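Local atomic coordinates of class I SAM-dependent methyltransferase (Silicibacter pomeroyi DSS-3, PDB entry 3CVO), a protein that is of unknown function but probably transfers a methyl group from S-adenosylmethionine to an unidentified substrate. Residues I144-Y155 / M173-P184; I84-T92 / K103-P111. All coordinates share one frame; numbering follows the deposited sequence.

Contact 1 of 2, residues I144-Y155 / M173-P184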
loop_
_atom_site.group_PDB
_atom_site.type_symbol
_atom_site.label_atom_id
_atom_site.label_comp_id
_atom_site.label_asym_id
_atom_site.label_seq_id
_atom_site.Cartn_x
_atom_site.Cartn_y
_atom_site.Cartn_z
ATOM N N ILE A 144 4.975 12.563 7.637
ATOM C CA ILE A 144 5.418 13.781 8.336
ATOM C C ILE A 144 5.684 14.865 7.301
ATOM O O ILE A 144 5.976 14.561 6.140
ATOM C CB ILE A 144 6.664 13.569 9.228
ATOM C CG1 ILE A 144 7.882 13.021 8.442
ATOM C CG2 ILE A 144 6.359 12.662 10.487
ATOM C CD1 ILE A 144 9.189 12.987 9.227
ATOM N N THR A 145 5.535 16.114 7.735
ATOM C CA THR A 145 5.842 17.304 6.928
ATOM C C THR A 145 6.945 18.166 7.488
ATOM O O THR A 145 7.391 19.098 6.835
ATOM C CB THR A 145 4.578 18.148 6.642
ATOM O OG1 THR A 145 3.932 18.501 7.882
ATOM C CG2 THR A 145 3.598 17.333 5.756
ATOM N N ARG A 146 7.414 17.810 8.672
ATOM C CA ARG A 146 8.642 18.365 9.274
ATOM C C ARG A 146 9.355 17.246 10.092
ATOM O O ARG A 146 8.750 16.205 10.382
ATOM C CB ARG A 146 8.274 19.567 10.150
ATOM C CG ARG A 146 7.381 19.244 11.318
ATOM C CD ARG A 146 7.152 20.517 12.172
ATOM N NE ARG A 146 6.146 20.288 13.215
ATOM C CZ ARG A 146 6.383 19.668 14.365
ATOM N NH1 ARG A 146 7.587 19.204 14.663
ATOM N NH2 ARG A 146 5.408 19.514 15.219
ATOM N N PRO A 147 10.642 17.430 10.419
ATOM C CA PRO A 147 11.395 16.380 11.095
ATOM C C PRO A 147 10.824 16.020 12.444
ATOM O O PRO A 147 10.271 16.863 13.154
ATOM C CB PRO A 147 12.784 16.982 11.268
ATOM C CG PRO A 147 12.886 17.945 10.171
ATOM C CD PRO A 147 11.516 18.547 10.022
ATOM N N VAL A 148 10.938 14.738 12.742
ATOM C CA VAL A 148 10.615 14.184 14.070
ATOM C C VAL A 148 11.700 13.256 14.610
ATOM O O VAL A 148 12.599 12.776 13.887
ATOM C CB VAL A 148 9.259 13.455 14.080
ATOM C CG1 VAL A 148 8.159 14.349 13.532
ATOM C CG2 VAL A 148 9.316 12.135 13.319
ATOM N N THR A 149 11.632 13.048 15.922
ATOM C CA THR A 149 12.327 11.936 16.558
ATOM C C THR A 149 11.407 10.749 16.583
ATOM O O THR A 149 10.237 10.851 16.946
ATOM C CB THR A 149 12.747 12.267 18.007
ATOM O OG1 THR A 149 13.654 13.353 17.968
ATOM C CG2 THR A 149 13.410 11.053 18.699
ATOM N N LEU A 150 11.952 9.628 16.139
ATOM C CA LEU A 150 11.268 8.325 16.228
ATOM C C LEU A 150 12.068 7.394 17.095
ATOM O O LEU A 150 13.266 7.207 16.945
ATOM C CB LEU A 150 10.978 7.728 14.830
ATOM C CG LEU A 150 10.103 6.465 14.898
ATOM C CD1 LEU A 150 9.088 6.440 13.739
ATOM C CD2 LEU A 150 10.891 5.178 14.928
ATOM N N LEU A 151 11.394 6.840 18.090
ATOM C CA LEU A 151 11.991 5.864 18.989
ATOM C C LEU A 151 11.389 4.500 18.663
ATOM O O LEU A 151 10.172 4.322 18.637
ATOM C CB LEU A 151 11.701 6.219 20.451
ATOM C CG LEU A 151 12.080 7.613 20.965
ATOM C CD1 LEU A 151 11.608 7.835 22.401
ATOM C CD2 LEU A 151 13.601 7.878 20.774
ATOM N N PHE A 152 12.245 3.555 18.354
ATOM C CA PHE A 152 11.795 2.239 17.905
ATOM C C PHE A 152 12.313 1.242 18.955
ATOM O O PHE A 152 13.508 0.944 19.043
ATOM C CB PHE A 152 12.373 1.985 16.521
ATOM C CG PHE A 152 11.797 0.800 15.747
ATOM C CD1 PHE A 152 11.597 -0.417 16.334
ATOM C CD2 PHE A 152 11.505 0.925 14.388
ATOM C CE1 PHE A 152 11.132 -1.505 15.610
ATOM C CE2 PHE A 152 11.041 -0.151 13.652
ATOM C CZ PHE A 152 10.845 -1.372 14.277
ATOM N N ASP A 153 11.396 0.716 19.750
ATOM C CA ASP A 153 11.786 -0.216 20.802
ATOM C C ASP A 153 12.022 -1.635 20.280
ATOM O O ASP A 153 11.398 -2.070 19.308
ATOM C CB ASP A 153 10.770 -0.248 21.922
ATOM C CG ASP A 153 11.369 -0.735 23.237
ATOM O OD1 ASP A 153 12.632 -0.773 23.420
ATOM O OD2 ASP A 153 10.557 -1.071 24.114
ATOM N N ASP A 154 12.975 -2.306 20.931
ATOM C CA ASP A 154 13.313 -3.700 20.599
ATOM C C ASP A 154 13.782 -3.774 19.184
ATOM O O ASP A 154 13.439 -4.689 18.457
ATOM C CB ASP A 154 12.061 -4.580 20.692
ATOM C CG ASP A 154 11.391 -4.467 22.036
ATOM O OD1 ASP A 154 12.002 -4.974 23.003
ATOM O OD2 ASP A 154 10.287 -3.842 22.131
ATOM N N TYR A 155 14.532 -2.763 18.785
ATOM C CA TYR A 155 15.003 -2.631 17.398
ATOM C C TYR A 155 15.993 -3.716 16.961
ATOM O O TYR A 155 15.971 -4.163 15.820
ATOM C CB TYR A 155 15.612 -1.256 17.169
ATOM C CG TYR A 155 15.987 -0.995 15.705
ATOM C CD1 TYR A 155 15.030 -0.848 14.710
ATOM C CD2 TYR A 155 17.311 -0.892 15.346
ATOM C CE1 TYR A 155 15.390 -0.619 13.409
ATOM C CE2 TYR A 155 17.678 -0.635 14.044
ATOM C CZ TYR A 155 16.729 -0.503 13.086
ATOM O OH TYR A 155 17.133 -0.233 11.788
HETATM N N MSE A 173 21.762 4.171 18.796
HETATM C CA MSE A 173 21.354 3.043 19.637
HETATM C C MSE A 173 21.517 3.376 21.099
HETATM O O MSE A 173 22.587 3.752 21.531
HETATM C CB MSE A 173 22.127 1.758 19.307
HETATM C CG MSE A 173 21.906 1.189 17.937
HETATM SE SE MSE A 173 20.045 0.953 17.498
HETATM C CE MSE A 173 19.597 -0.371 18.856
ATOM N N ILE A 174 20.419 3.258 21.844
ATOM C CA ILE A 174 20.414 3.335 23.312
ATOM C C ILE A 174 19.924 1.989 23.810
ATOM O O ILE A 174 18.726 1.724 23.909
ATOM C CB ILE A 174 19.509 4.489 23.876
ATOM C CG1 ILE A 174 19.771 5.815 23.144
ATOM C CG2 ILE A 174 19.728 4.678 25.375
ATOM C CD1 ILE A 174 18.694 6.169 22.165
ATOM N N GLY A 175 20.884 1.132 24.124
ATOM C CA GLY A 175 20.592 -0.268 24.316
ATOM C C GLY A 175 19.851 -0.823 23.133
ATOM O O GLY A 175 20.313 -0.779 21.991
ATOM N N ARG A 176 18.677 -1.353 23.423
ATOM C CA ARG A 176 17.867 -2.045 22.425
ATOM C C ARG A 176 16.952 -1.058 21.718
ATOM O O ARG A 176 16.219 -1.403 20.809
ATOM C CB ARG A 176 16.975 -3.073 23.105
ATOM C CG ARG A 176 15.933 -2.386 23.980
ATOM C CD ARG A 176 15.067 -3.365 24.731
ATOM N NE ARG A 176 13.796 -2.740 25.058
ATOM C CZ ARG A 176 12.958 -3.208 25.963
ATOM N NH1 ARG A 176 13.270 -4.299 26.642
ATOM N NH2 ARG A 176 11.823 -2.581 26.202
ATOM N N LEU A 177 16.981 0.168 22.205
ATOM C CA LEU A 177 16.108 1.235 21.682
ATOM C C LEU A 177 16.846 2.038 20.606
ATOM O O LEU A 177 17.973 2.488 20.799
ATOM C CB LEU A 177 15.684 2.177 22.812
ATOM C CG LEU A 177 14.766 3.335 22.422
ATOM C CD1 LEU A 177 13.389 2.755 22.118
ATOM C CD2 LEU A 177 14.684 4.383 23.549
ATOM N N ALA A 178 16.194 2.196 19.472
ATOM C CA ALA A 178 16.714 2.996 18.357
ATOM C C ALA A 178 16.041 4.353 18.326
ATOM O O ALA A 178 14.820 4.477 18.316
ATOM C CB ALA A 178 16.502 2.267 17.006
ATOM N N ALA A 179 16.870 5.378 18.337
ATOM C CA ALA A 179 16.445 6.756 18.166
ATOM C C ALA A 179 16.858 7.262 16.786
ATOM O O ALA A 179 18.042 7.271 16.411
ATOM C CB ALA A 179 17.055 7.640 19.261
ATOM N N PHE A 180 15.846 7.636 16.011
ATOM C CA PHE A 180 15.998 8.156 14.656
ATOM C C PHE A 180 15.612 9.623 14.550
ATOM O O PHE A 180 14.657 10.084 15.166
ATOM C CB PHE A 180 15.092 7.411 13.688
ATOM C CG PHE A 180 15.386 5.945 13.535
ATOM C CD1 PHE A 180 14.739 4.994 14.339
ATOM C CD2 PHE A 180 16.265 5.517 12.552
ATOM C CE1 PHE A 180 14.989 3.641 14.148
ATOM C CE2 PHE A 180 16.505 4.190 12.349
ATOM C CZ PHE A 180 15.874 3.245 13.141
ATOM N N GLN A 181 16.399 10.363 13.778
ATOM C CA GLN A 181 16.039 11.696 13.392
ATOM C C GLN A 181 15.444 11.609 11.972
ATOM O O GLN A 181 16.165 11.464 11.006
ATOM C CB GLN A 181 17.265 12.609 13.406
ATOM C CG GLN A 181 16.848 14.064 13.505
ATOM C CD GLN A 181 15.958 14.329 14.727
ATOM O OE1 GLN A 181 16.155 13.727 15.800
ATOM N NE2 GLN A 181 14.958 15.212 14.564
ATOM N N VAL A 182 14.130 11.698 11.887
ATOM C CA VAL A 182 13.390 11.428 10.643
ATOM C C VAL A 182 13.000 12.696 9.923
ATOM O O VAL A 182 12.454 13.634 10.505
ATOM C CB VAL A 182 12.122 10.554 10.927
ATOM C CG1 VAL A 182 11.481 10.052 9.595
ATOM C CG2 VAL A 182 12.480 9.387 11.787
ATOM N N GLU A 183 13.281 12.718 8.630
ATOM C CA GLU A 183 12.967 13.854 7.802
ATOM C C GLU A 183 11.937 13.437 6.782
ATOM O O GLU A 183 11.872 12.254 6.398
ATOM C CB GLU A 183 14.197 14.299 7.049
ATOM C CG GLU A 183 15.433 14.423 7.886
ATOM C CD GLU A 183 15.873 15.836 8.037
ATOM O OE1 GLU A 183 15.374 16.681 7.269
ATOM O OE2 GLU A 183 16.719 16.108 8.913
ATOM N N PRO A 184 11.132 14.384 6.303
ATOM C CA PRO A 184 10.051 13.892 5.411
ATOM C C PRO A 184 10.603 13.267 4.129
ATOM O O PRO A 184 11.538 13.812 3.557
ATOM C CB PRO A 184 9.250 15.155 5.123
ATOM C CG PRO A 184 9.486 16.008 6.365
ATOM C CD PRO A 184 10.943 15.793 6.690
#
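Ile144, just beyond helix 133-143, sends CD1 to Val182 CG1 at 3.7 Å and rests CG1 against Pro184, whose ring crosses its side chain at about a right angle. From here the chain enters strand 148-152, the last of the adjoining parallel strands of the Rossmann-like methyltransferase sheet, and pairs with strand 177-182 at 158° between their directions, hence antiparallel. Val148, Leu150 and Phe152 occupy hydrogen-bonded positions opposite Val182, Phe180 and Ala178; each pair exchanges two backbone bonds, for example Phe180 N to Leu150 O at 2.8 Å. Their side chains share one face, where Leu150 CB meets Val182 CG2 at 3.8 Å, under cover of helices 133-143 and 165-168. Leu151 instead lies on the face of Ala179, touching its CB with CD2 at 3.8 Å, and packs on helix 18-30. At the strand's end Asp153 takes the Arg176 guanidinium side-on: NE reaches OD1 at 2.8 Å, near the guanidinium plane, and NH2 reaches OD2 at 2.9 Å through the syn lone pair. Asp154 OD1 sits over one guanidinium face, a purely electrostatic contact, while its OD2 pairs with Arg133. Tyr155 holds CG anti to the backbone N (chi1 -174°), which brings its ring against Ala178 CB and the selenium of Met173, a selenomethionine. The edge of Phe180 meets the Tyr155 face at 83°, with CZ to CZ at 3.8 Å.

Contact 2 of 2, residues I84-T92 / K103-P111. With EDO (1,2-ethanediol), chain M; EDO (1,2-ethanediol), chain G.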
loop_
_atom_site.group_PDB
_atom_site.type_symbol
_atom_site.label_atom_id
_atom_site.label_comp_id
_atom_site.label_asym_id
_atom_site.label_seq_id
_atom_site.Cartn_x
_atom_site.Cartn_y
_atom_site.Cartn_z
ATOM N N ILE A 84 -6.404 7.533 23.961
ATOM C CA ILE A 84 -6.136 6.125 23.674
ATOM C C ILE A 84 -7.074 5.726 22.549
ATOM O O ILE A 84 -8.287 5.852 22.672
ATOM C CB ILE A 84 -6.432 5.201 24.892
ATOM C CG1 ILE A 84 -5.627 5.616 26.129
ATOM C CG2 ILE A 84 -6.207 3.718 24.496
ATOM C CD1 ILE A 84 -4.120 5.556 25.944
ATOM N N VAL A 85 -6.495 5.285 21.436
ATOM C CA VAL A 85 -7.269 5.002 20.207
ATOM C C VAL A 85 -7.218 3.524 19.851
ATOM O O VAL A 85 -6.271 3.055 19.264
ATOM C CB VAL A 85 -6.787 5.867 19.000
ATOM C CG1 VAL A 85 -7.712 5.646 17.774
ATOM C CG2 VAL A 85 -6.716 7.353 19.344
ATOM N N TRP A 86 -8.254 2.800 20.277
ATOM C CA TRP A 86 -8.449 1.397 19.873
ATOM C C TRP A 86 -8.636 1.386 18.354
ATOM O O TRP A 86 -9.494 2.042 17.815
ATOM C CB TRP A 86 -9.585 0.688 20.613
ATOM C CG TRP A 86 -9.738 -0.669 20.063
ATOM C CD1 TRP A 86 -8.769 -1.642 19.988
ATOM C CD2 TRP A 86 -10.871 -1.184 19.382
ATOM N NE1 TRP A 86 -9.246 -2.738 19.325
ATOM C CE2 TRP A 86 -10.540 -2.490 18.945
ATOM C CE3 TRP A 86 -12.126 -0.666 19.068
ATOM C CZ2 TRP A 86 -11.425 -3.273 18.246
ATOM C CZ3 TRP A 86 -13.003 -1.463 18.411
ATOM C CH2 TRP A 86 -12.664 -2.760 18.022
ATOM N N THR A 87 -7.742 0.665 17.699
ATOM C CA THR A 87 -7.718 0.516 16.251
ATOM C C THR A 87 -7.878 -0.961 15.922
ATOM O O THR A 87 -7.022 -1.757 16.181
ATOM C CB THR A 87 -6.422 1.138 15.716
ATOM O OG1 THR A 87 -6.320 2.473 16.249
ATOM C CG2 THR A 87 -6.395 1.195 14.192
ATOM N N ASP A 88 -9.039 -1.257 15.368
ATOM C CA ASP A 88 -9.605 -2.606 15.147
ATOM C C ASP A 88 -8.867 -3.331 14.043
ATOM O O ASP A 88 -8.928 -2.935 12.843
ATOM C CB ASP A 88 -11.087 -2.483 14.791
ATOM C CG ASP A 88 -11.805 -3.803 14.737
ATOM O OD1 ASP A 88 -11.194 -4.840 14.976
ATOM O OD2 ASP A 88 -13.032 -3.786 14.494
ATOM N N ILE A 89 -8.120 -4.351 14.446
ATOM C CA ILE A 89 -7.434 -5.230 13.483
ATOM C C ILE A 89 -7.884 -6.660 13.648
ATOM O O ILE A 89 -7.195 -7.617 13.241
ATOM C CB ILE A 89 -5.898 -5.157 13.523
ATOM C CG1 ILE A 89 -5.386 -5.545 14.912
ATOM C CG2 ILE A 89 -5.380 -3.764 13.084
ATOM C CD1 ILE A 89 -3.905 -5.555 15.066
ATOM N N GLY A 90 -9.074 -6.761 14.216
ATOM C CA GLY A 90 -9.706 -8.024 14.547
ATOM C C GLY A 90 -9.389 -8.477 15.961
ATOM O O GLY A 90 -8.649 -7.835 16.692
ATOM N N PRO A 91 -9.945 -9.611 16.358
ATOM C CA PRO A 91 -9.627 -10.105 17.704
ATOM C C PRO A 91 -8.156 -10.402 17.906
ATOM O O PRO A 91 -7.469 -10.887 17.016
ATOM C CB PRO A 91 -10.472 -11.371 17.824
ATOM C CG PRO A 91 -11.704 -11.078 16.979
ATOM C CD PRO A 91 -11.177 -10.205 15.807
ATOM N N THR A 92 -7.688 -10.124 19.113
ATOM C CA THR A 92 -6.281 -10.140 19.404
ATOM C C THR A 92 -5.977 -11.073 20.559
ATOM O O THR A 92 -6.846 -11.414 21.354
ATOM C CB THR A 92 -5.747 -8.720 19.765
ATOM O OG1 THR A 92 -6.560 -8.167 20.805
ATOM C CG2 THR A 92 -5.708 -7.762 18.516
ATOM N N LYS A 103 -9.346 -9.690 9.577
ATOM C CA LYS A 103 -9.412 -8.247 9.299
ATOM C C LYS A 103 -8.236 -7.738 8.545
ATOM O O LYS A 103 -7.830 -6.624 8.708
ATOM C CB LYS A 103 -9.680 -7.435 10.581
ATOM C CG LYS A 103 -11.128 -7.713 11.054
ATOM C CD LYS A 103 -11.811 -6.578 11.818
ATOM C CE LYS A 103 -11.752 -5.208 11.136
ATOM N NZ LYS A 103 -13.052 -4.737 10.574
ATOM N N TRP A 104 -7.685 -8.577 7.690
ATOM C CA TRP A 104 -6.493 -8.200 6.918
ATOM C C TRP A 104 -6.706 -6.942 6.113
ATOM O O TRP A 104 -5.778 -6.157 5.957
ATOM C CB TRP A 104 -5.968 -9.351 6.034
ATOM C CG TRP A 104 -6.788 -9.780 4.881
ATOM C CD1 TRP A 104 -7.660 -10.824 4.836
ATOM C CD2 TRP A 104 -6.797 -9.187 3.577
ATOM N NE1 TRP A 104 -8.184 -10.928 3.567
ATOM C CE2 TRP A 104 -7.619 -9.960 2.772
ATOM C CE3 TRP A 104 -6.089 -8.119 2.989
ATOM C CZ2 TRP A 104 -7.874 -9.632 1.430
ATOM C CZ3 TRP A 104 -6.311 -7.830 1.656
ATOM C CH2 TRP A 104 -7.212 -8.557 0.906
ATOM N N ARG A 105 -7.939 -6.721 5.656
ATOM C CA ARG A 105 -8.213 -5.519 4.803
ATOM C C ARG A 105 -8.148 -4.259 5.639
ATOM O O ARG A 105 -7.988 -3.196 5.097
ATOM C CB ARG A 105 -9.557 -5.623 4.082
ATOM C CG ARG A 105 -9.590 -6.719 3.025
ATOM C CD ARG A 105 -10.976 -7.010 2.526
ATOM N NE ARG A 105 -11.055 -8.194 1.689
ATOM C CZ ARG A 105 -11.277 -9.413 2.163
ATOM N NH1 ARG A 105 -11.400 -9.609 3.468
ATOM N NH2 ARG A 105 -11.311 -10.436 1.334
ATOM N N SER A 106 -8.150 -4.408 6.963
ATOM C CA SER A 106 -8.072 -3.268 7.895
ATOM C C SER A 106 -6.702 -3.060 8.500
ATOM O O SER A 106 -6.447 -2.074 9.190
ATOM C CB SER A 106 -9.084 -3.413 9.029
ATOM O OG SER A 106 -10.396 -3.415 8.513
ATOM N N TYR A 107 -5.762 -3.918 8.166
ATOM C CA TYR A 107 -4.459 -3.833 8.811
ATOM C C TYR A 107 -3.747 -2.475 8.630
ATOM O O TYR A 107 -3.117 -1.971 9.573
ATOM C CB TYR A 107 -3.516 -4.969 8.396
ATOM C CG TYR A 107 -3.823 -6.326 8.988
ATOM C CD1 TYR A 107 -4.729 -6.479 10.005
ATOM C CD2 TYR A 107 -3.132 -7.454 8.553
ATOM C CE1 TYR A 107 -4.965 -7.723 10.552
ATOM C CE2 TYR A 107 -3.363 -8.702 9.089
ATOM C CZ TYR A 107 -4.276 -8.834 10.101
ATOM O OH TYR A 107 -4.486 -10.089 10.684
ATOM N N PRO A 108 -3.812 -1.887 7.412
ATOM C CA PRO A 108 -3.143 -0.618 7.177
ATOM C C PRO A 108 -3.629 0.521 8.056
ATOM O O PRO A 108 -2.919 1.495 8.271
ATOM C CB PRO A 108 -3.407 -0.368 5.685
ATOM C CG PRO A 108 -3.657 -1.756 5.124
ATOM C CD PRO A 108 -4.473 -2.374 6.175
ATOM N N ASP A 109 -4.812 0.354 8.605
ATOM C CA ASP A 109 -5.388 1.389 9.488
ATOM C C ASP A 109 -4.512 1.595 10.693
ATOM O O ASP A 109 -4.481 2.676 11.241
ATOM C CB ASP A 109 -6.741 0.969 10.042
ATOM C CG ASP A 109 -7.846 0.929 9.013
ATOM O OD1 ASP A 109 -7.645 1.268 7.836
ATOM O OD2 ASP A 109 -8.955 0.501 9.403
ATOM N N TYR A 110 -3.843 0.533 11.132
ATOM C CA TYR A 110 -3.042 0.599 12.375
ATOM C C TYR A 110 -1.872 1.579 12.196
ATOM O O TYR A 110 -1.791 2.588 12.923
ATOM C CB TYR A 110 -2.610 -0.763 12.848
ATOM C CG TYR A 110 -1.886 -0.787 14.145
ATOM C CD1 TYR A 110 -0.529 -0.432 14.202
ATOM C CD2 TYR A 110 -2.513 -1.135 15.310
ATOM C CE1 TYR A 110 0.142 -0.438 15.384
ATOM C CE2 TYR A 110 -1.831 -1.183 16.480
ATOM C CZ TYR A 110 -0.495 -0.832 16.528
ATOM O OH TYR A 110 0.195 -0.882 17.722
ATOM N N PRO A 111 -0.994 1.331 11.198
ATOM C CA PRO A 111 0.051 2.324 10.997
ATOM C C PRO A 111 -0.452 3.672 10.492
ATOM O O PRO A 111 0.121 4.725 10.841
ATOM C CB PRO A 111 0.995 1.644 9.968
ATOM C CG PRO A 111 0.234 0.614 9.332
ATOM C CD PRO A 111 -0.790 0.122 10.367
HETATM C C1 EDO M . -12.600 0.767 14.711
HETATM O O1 EDO M . -13.387 0.735 15.907
HETATM C C2 EDO M . -11.151 1.124 15.051
HETATM O O2 EDO M . -10.344 1.086 13.818
HETATM C C1 EDO G . -11.826 -12.491 5.578
HETATM O O1 EDO G . -12.170 -12.487 4.174
HETATM C C2 EDO G . -12.833 -11.745 6.431
HETATM O O2 EDO G . -14.166 -12.176 6.112
HETATM O O HOH W 1 -9.758 -0.599 11.718
HETATM O O HOH W 2 -7.703 -10.037 12.045
#
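Asp88 and Asp109 share a water whose oxygen is gripped by three groups: it donates to Asp88 O and to Asp109 OD2, at 2.7 Å each, and also bonds O2 of an ethanediol, probably from the crystallisation liquor, that accepts from Asp88 N. No direct hydrogen bond joins 84-92 to 103-111, so waters carry the polar linkage. A second lies 2.7 Å from Ile89 O and accepts from Lys103 N at 3.0 Å. Asp88 also shapes its own loop: with CG anti to the backbone N (chi1 -172°), the carboxylate is carried along the chain, where OD1 takes the Gly90 N-H at 3.0 Å, from the anti side, in an Asx turn. Across that turn runs Lys103, its CD 3.6 Å from Gly90 N. Its chain bends at the far end, leaving NZ 4.0 Å from Asp88 OD2, too long for a salt bridge. Ile89 sits between two tyrosines: CB touches Tyr107 CD1 at 3.9 Å, and CG2 leans on Tyr110 CB. Ile89 O meets the Tyr107 edge in the ring plane, at CE1. The hydroxyls bond to Asp101 (Tyr107) and Arg131 N (Tyr110), and Trp104 stacks on Trp104 of the second subunit. The site is the loop leaving the C-terminal end of strand 81-86; in class I methyltransferases this loop commonly flanks the cofactor's adenine, a role only inferred here.

Overall arrangement
Both segments of contact 2 precede those of contact 1 in the sequence, and both contacts belong to the same mixed sheet. Its strand order 3-2-1-4-5-7-6, with antiparallel 177-182 inserted between 148-152 and 172-174, is the class I methyltransferase topology. Contact 2 extends from outermost strand 81-86, whereas contact 1 comprises the other side, up to outermost 172-174. Their centres lie about 23 Å apart, on opposite sides of the chain's centre, and their nearest atoms are about 10 Å apart. Helix 133-143 packs against both, through Val148 and Leu150 in one and Tyr110 and Pro111 in the other. The second subunit reaches contact 2 alone, placing the dimer interface on its 103-111 side.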